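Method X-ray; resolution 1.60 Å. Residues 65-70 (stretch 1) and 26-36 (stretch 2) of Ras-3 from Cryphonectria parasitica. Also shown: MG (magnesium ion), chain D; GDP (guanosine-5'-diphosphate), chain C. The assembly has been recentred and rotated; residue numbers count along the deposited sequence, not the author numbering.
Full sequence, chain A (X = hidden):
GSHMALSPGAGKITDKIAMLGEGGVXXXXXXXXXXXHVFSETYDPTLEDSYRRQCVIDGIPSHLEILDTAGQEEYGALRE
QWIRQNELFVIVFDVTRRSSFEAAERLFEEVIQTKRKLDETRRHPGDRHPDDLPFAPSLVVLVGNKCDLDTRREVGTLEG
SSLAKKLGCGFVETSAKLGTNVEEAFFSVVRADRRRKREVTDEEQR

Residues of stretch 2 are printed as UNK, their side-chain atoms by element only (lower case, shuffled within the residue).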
# COMPACT_ATOMS: atom_id res chain seq x y z
N GLU A 65 -3.78 -7.74 8.23
CA GLU A 65 -4.39 -8.58 7.21
C GLU A 65 -4.38 -7.75 5.93
O GLU A 65 -4.98 -6.68 5.87
CB GLU A 65 -5.82 -8.97 7.61
CG GLU A 65 -6.50 -9.95 6.65
CD GLU A 65 -7.67 -10.65 7.31
OE1 GLU A 65 -7.60 -11.88 7.50
OE2 GLU A 65 -8.64 -9.96 7.68
N ILE A 66 -3.68 -8.25 4.92
CA ILE A 66 -3.49 -7.46 3.70
C ILE A 66 -4.23 -8.10 2.54
O ILE A 66 -3.94 -9.23 2.16
CB ILE A 66 -1.98 -7.32 3.37
CG1 ILE A 66 -1.26 -6.62 4.51
CG2 ILE A 66 -1.78 -6.53 2.09
CD1 ILE A 66 -0.05 -7.35 4.97
N LEU A 67 -5.18 -7.36 2.00
CA LEU A 67 -5.90 -7.76 0.80
C LEU A 67 -5.12 -7.45 -0.47
O LEU A 67 -4.96 -6.29 -0.85
CB LEU A 67 -7.28 -7.09 0.77
CG LEU A 67 -8.19 -7.59 -0.36
CD1 LEU A 67 -8.62 -9.02 -0.12
CD2 LEU A 67 -9.39 -6.67 -0.51
N ASP A 68 -4.61 -8.48 -1.13
CA ASP A 68 -3.97 -8.32 -2.42
C ASP A 68 -5.12 -8.28 -3.41
O ASP A 68 -6.17 -8.89 -3.16
CB ASP A 68 -3.04 -9.52 -2.70
CG ASP A 68 -2.15 -9.31 -3.92
OD1 ASP A 68 -2.09 -8.19 -4.45
OD2 ASP A 68 -1.48 -10.28 -4.34
N THR A 69 -4.96 -7.51 -4.48
CA THR A 69 -6.06 -7.28 -5.42
C THR A 69 -5.58 -7.35 -6.86
O THR A 69 -4.40 -7.21 -7.16
CB THR A 69 -6.71 -5.90 -5.23
OG1 THR A 69 -5.75 -4.87 -5.52
CG2 THR A 69 -7.26 -5.73 -3.80
N ALA A 70 -6.54 -7.55 -7.76
CA ALA A 70 -6.27 -7.59 -9.18
C ALA A 70 -7.58 -7.86 -9.90
O ALA A 70 -8.43 -8.58 -9.37
CB ALA A 70 -5.27 -8.67 -9.49
N UNK A 26 3.80 -4.42 -8.63
CA UNK A 26 4.49 -5.11 -7.56
C UNK A 26 3.64 -5.35 -6.32
O UNK A 26 4.19 -5.59 -5.25
N UNK A 27 2.32 -5.28 -6.45
CA UNK A 27 1.43 -5.50 -5.30
C UNK A 27 1.68 -6.84 -4.60
O UNK A 27 1.98 -6.90 -3.39
c UNK A 27 -0.44 -3.98 -6.21
c UNK A 27 -1.92 -3.91 -6.51
c UNK A 27 -0.04 -5.36 -5.68
c UNK A 27 -2.35 -4.87 -7.63
n UNK A 27 -1.62 -4.57 -8.90
N UNK A 28 1.52 -7.93 -5.35
CA UNK A 28 1.72 -9.27 -4.81
C UNK A 28 3.12 -9.47 -4.23
O UNK A 28 3.27 -10.01 -3.13
c UNK A 28 1.46 -10.34 -5.87
o UNK A 28 0.11 -10.25 -6.33
c UNK A 28 1.70 -11.74 -5.27
N UNK A 29 4.13 -9.02 -4.97
CA UNK A 29 5.53 -9.14 -4.56
C UNK A 29 5.79 -8.43 -3.23
O UNK A 29 6.44 -8.99 -2.34
o UNK A 29 6.37 -9.42 -6.83
c UNK A 29 6.47 -8.61 -5.66
N UNK A 30 5.25 -7.23 -3.08
CA UNK A 30 5.37 -6.47 -1.83
C UNK A 30 4.75 -7.23 -0.66
O UNK A 30 5.34 -7.33 0.41
c UNK A 30 4.56 -2.89 -3.10
c UNK A 30 6.65 -3.52 -1.90
c UNK A 30 5.49 -4.03 -2.73
c UNK A 30 4.71 -5.10 -1.97
N UNK A 31 3.55 -7.77 -0.88
CA UNK A 31 2.80 -8.43 0.18
C UNK A 31 3.47 -9.74 0.60
O UNK A 31 3.52 -10.06 1.78
o UNK A 31 0.73 -7.53 -0.77
c UNK A 31 1.35 -8.72 -0.25
c UNK A 31 0.54 -9.20 0.94
N UNK A 32 3.94 -10.50 -0.37
CA UNK A 32 4.62 -11.77 -0.13
C UNK A 32 5.96 -11.53 0.59
O UNK A 32 6.34 -12.25 1.51
c UNK A 32 5.77 -13.69 -1.30
c UNK A 32 3.49 -12.99 -2.02
c UNK A 32 4.83 -12.53 -1.47
N UNK A 33 6.65 -10.47 0.19
CA UNK A 33 7.87 -10.06 0.88
C UNK A 33 7.60 -9.66 2.33
O UNK A 33 8.23 -10.18 3.25
c UNK A 33 9.91 -8.54 0.77
n UNK A 33 10.98 -9.24 0.40
c UNK A 33 8.59 -8.94 0.12
o UNK A 33 9.97 -7.61 1.59
N UNK A 34 6.65 -8.74 2.53
CA UNK A 34 6.31 -8.28 3.85
C UNK A 34 5.96 -9.42 4.80
O UNK A 34 6.41 -9.42 5.94
c UNK A 34 5.53 -5.84 5.77
c UNK A 34 5.13 -7.31 3.79
c UNK A 34 3.19 -6.34 4.98
c UNK A 34 4.59 -6.88 5.15
N UNK A 35 5.16 -10.37 4.33
CA UNK A 35 4.64 -11.43 5.19
C UNK A 35 5.57 -12.63 5.32
O UNK A 35 5.25 -13.57 6.05
c UNK A 35 3.25 -11.89 4.73
c UNK A 35 2.28 -10.73 4.74
o UNK A 35 3.35 -12.44 3.41
N UNK A 36 6.71 -12.60 4.65
CA UNK A 36 7.72 -13.66 4.80
C UNK A 36 7.15 -15.00 4.34
O UNK A 36 7.41 -16.04 4.94
n UNK A 36 10.15 -10.39 8.34
c UNK A 36 8.22 -13.73 6.24
c UNK A 36 10.17 -12.14 6.57
c UNK A 36 8.68 -12.38 6.82
c UNK A 36 10.57 -10.72 6.95
MG MG D . -0.73 -9.45 -8.19
PB GDP C . 1.26 -6.96 -9.39
O1B GDP C . 0.82 -7.90 -8.30
O2B GDP C . 1.06 -5.52 -8.92
O3B GDP C . 0.48 -7.21 -10.66
O3A GDP C . 2.84 -7.19 -9.65
PA GDP C . 3.72 -8.52 -9.32
O1A GDP C . 4.02 -8.66 -7.84
O2A GDP C . 3.09 -9.78 -9.86
O5' GDP C . 5.10 -8.20 -10.07
C5' GDP C . 5.08 -7.98 -11.48
C4' GDP C . 6.50 -8.13 -11.98
O4' GDP C . 7.27 -7.13 -11.35
C3' GDP C . 7.13 -9.46 -11.61
O3' GDP C . 7.96 -9.92 -12.70
C2' GDP C . 8.00 -9.12 -10.43
O2' GDP C . 9.13 -9.99 -10.33
C1' GDP C . 8.42 -7.70 -10.74
N9 GDP C . 8.69 -6.89 -9.54
C8 GDP C . 7.85 -6.62 -8.53
N7 GDP C . 8.44 -5.82 -7.61
C5 GDP C . 9.68 -5.56 -8.06
C6 GDP C . 10.84 -4.79 -7.58
O6 GDP C . 10.79 -4.16 -6.51
N1 GDP C . 11.94 -4.77 -8.35
C2 GDP C . 12.04 -5.43 -9.50
N2 GDP C . 13.21 -5.35 -10.19
N3 GDP C . 11.02 -6.17 -10.00
C4 GDP C . 9.85 -6.26 -9.33
O HOH W 1 -1.96 -8.10 -7.05
O HOH W 2 0.62 -10.78 -9.30
O HOH W 3 -1.59 -8.75 -10.10
O HOH W 4 -2.02 -11.17 -8.15

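Position 26 has no side-chain atoms. Its phi is positive, at 120°. A CB here would be jammed against the preceding carbonyl O and would crowd N7 of GDP. This is Gly-26, the N-cap of the helix. Its N donates to GDP O2B at 3.0 Å.

Position 27 has four carbons in a row ending in nitrogen. Its CB lies 3.7 Å from Asp-68 OD1, and the last carbon is 3.1 Å from the O of Thr-69. An unbranched chain ending in nitrogen is lysine. Lys-27 NZ and Lys-27 N both donate to GDP O2B, each at 2.8 Å.

Position 28 has one carbon carrying an oxygen and a carbon. The oxygen is 2.5 Å from Asp-68 OD2 and 2.2 Å from MG. This is threonine. Thr-28 OG1 donates its hydrogen to Asp-68 OD2 while coordinating the metal.

Position 29 has one carbon and one oxygen. Its CA-to-CB bond points away from stretch 1, and neither atom touches it. It is serine. Both Ser-29 N, at 2.9 Å, and Ser-29 OG, at 2.7 Å, donate to GDP O1A.

Position 30 has four carbons, forked at the second, and does not reach stretch 1. It is Leu-30.

Position 31 again has one carbon carrying an oxygen and a carbon. The terminal carbon is 3.7 Å from Ile-66 CG2. The oxygen lies 3.0 Å from the O of Lys-27, a helical turn back. This is threonine. Thr-31 OG1 donates to Lys-27 O, and both its branches lie against Ile-66.

Position 32 has three carbons, branched at CB. It is Val-32, without contact here.

Position 33 has two carbons, the second carrying oxygen and nitrogen. It is Asn-33, far from stretch 1.

Position 34 has four carbons, forked at the second. One tip is 3.4 Å from Ile-66 CD1. It is Leu-34.

Position 35 has one carbon carrying an oxygen and a carbon. The carbon tip is 4.1 Å from Ile-66 CD1. It is threonine; Thr-35 OG1 donates to Thr-31 O at 2.9 Å.

Position 36 has four carbons and a terminal nitrogen, exposed. It is Lys-36, with positive phi in a Schellman motif.

The strand and helix run nearly antiparallel, at 166°. Ile-66 packs on Thr-31, Leu-34 and Thr-35. Nearer the nucleotide the contact is polar. Asp-68 reaches the metal site through Thr-28 and water 1. That water binds MG at 2.2 Å through its O, which donates to Asp-68 OD1 and Thr-69 O, each at 2.6 Å.

Stretch 2 (26-36) GKTSLTVNLTK
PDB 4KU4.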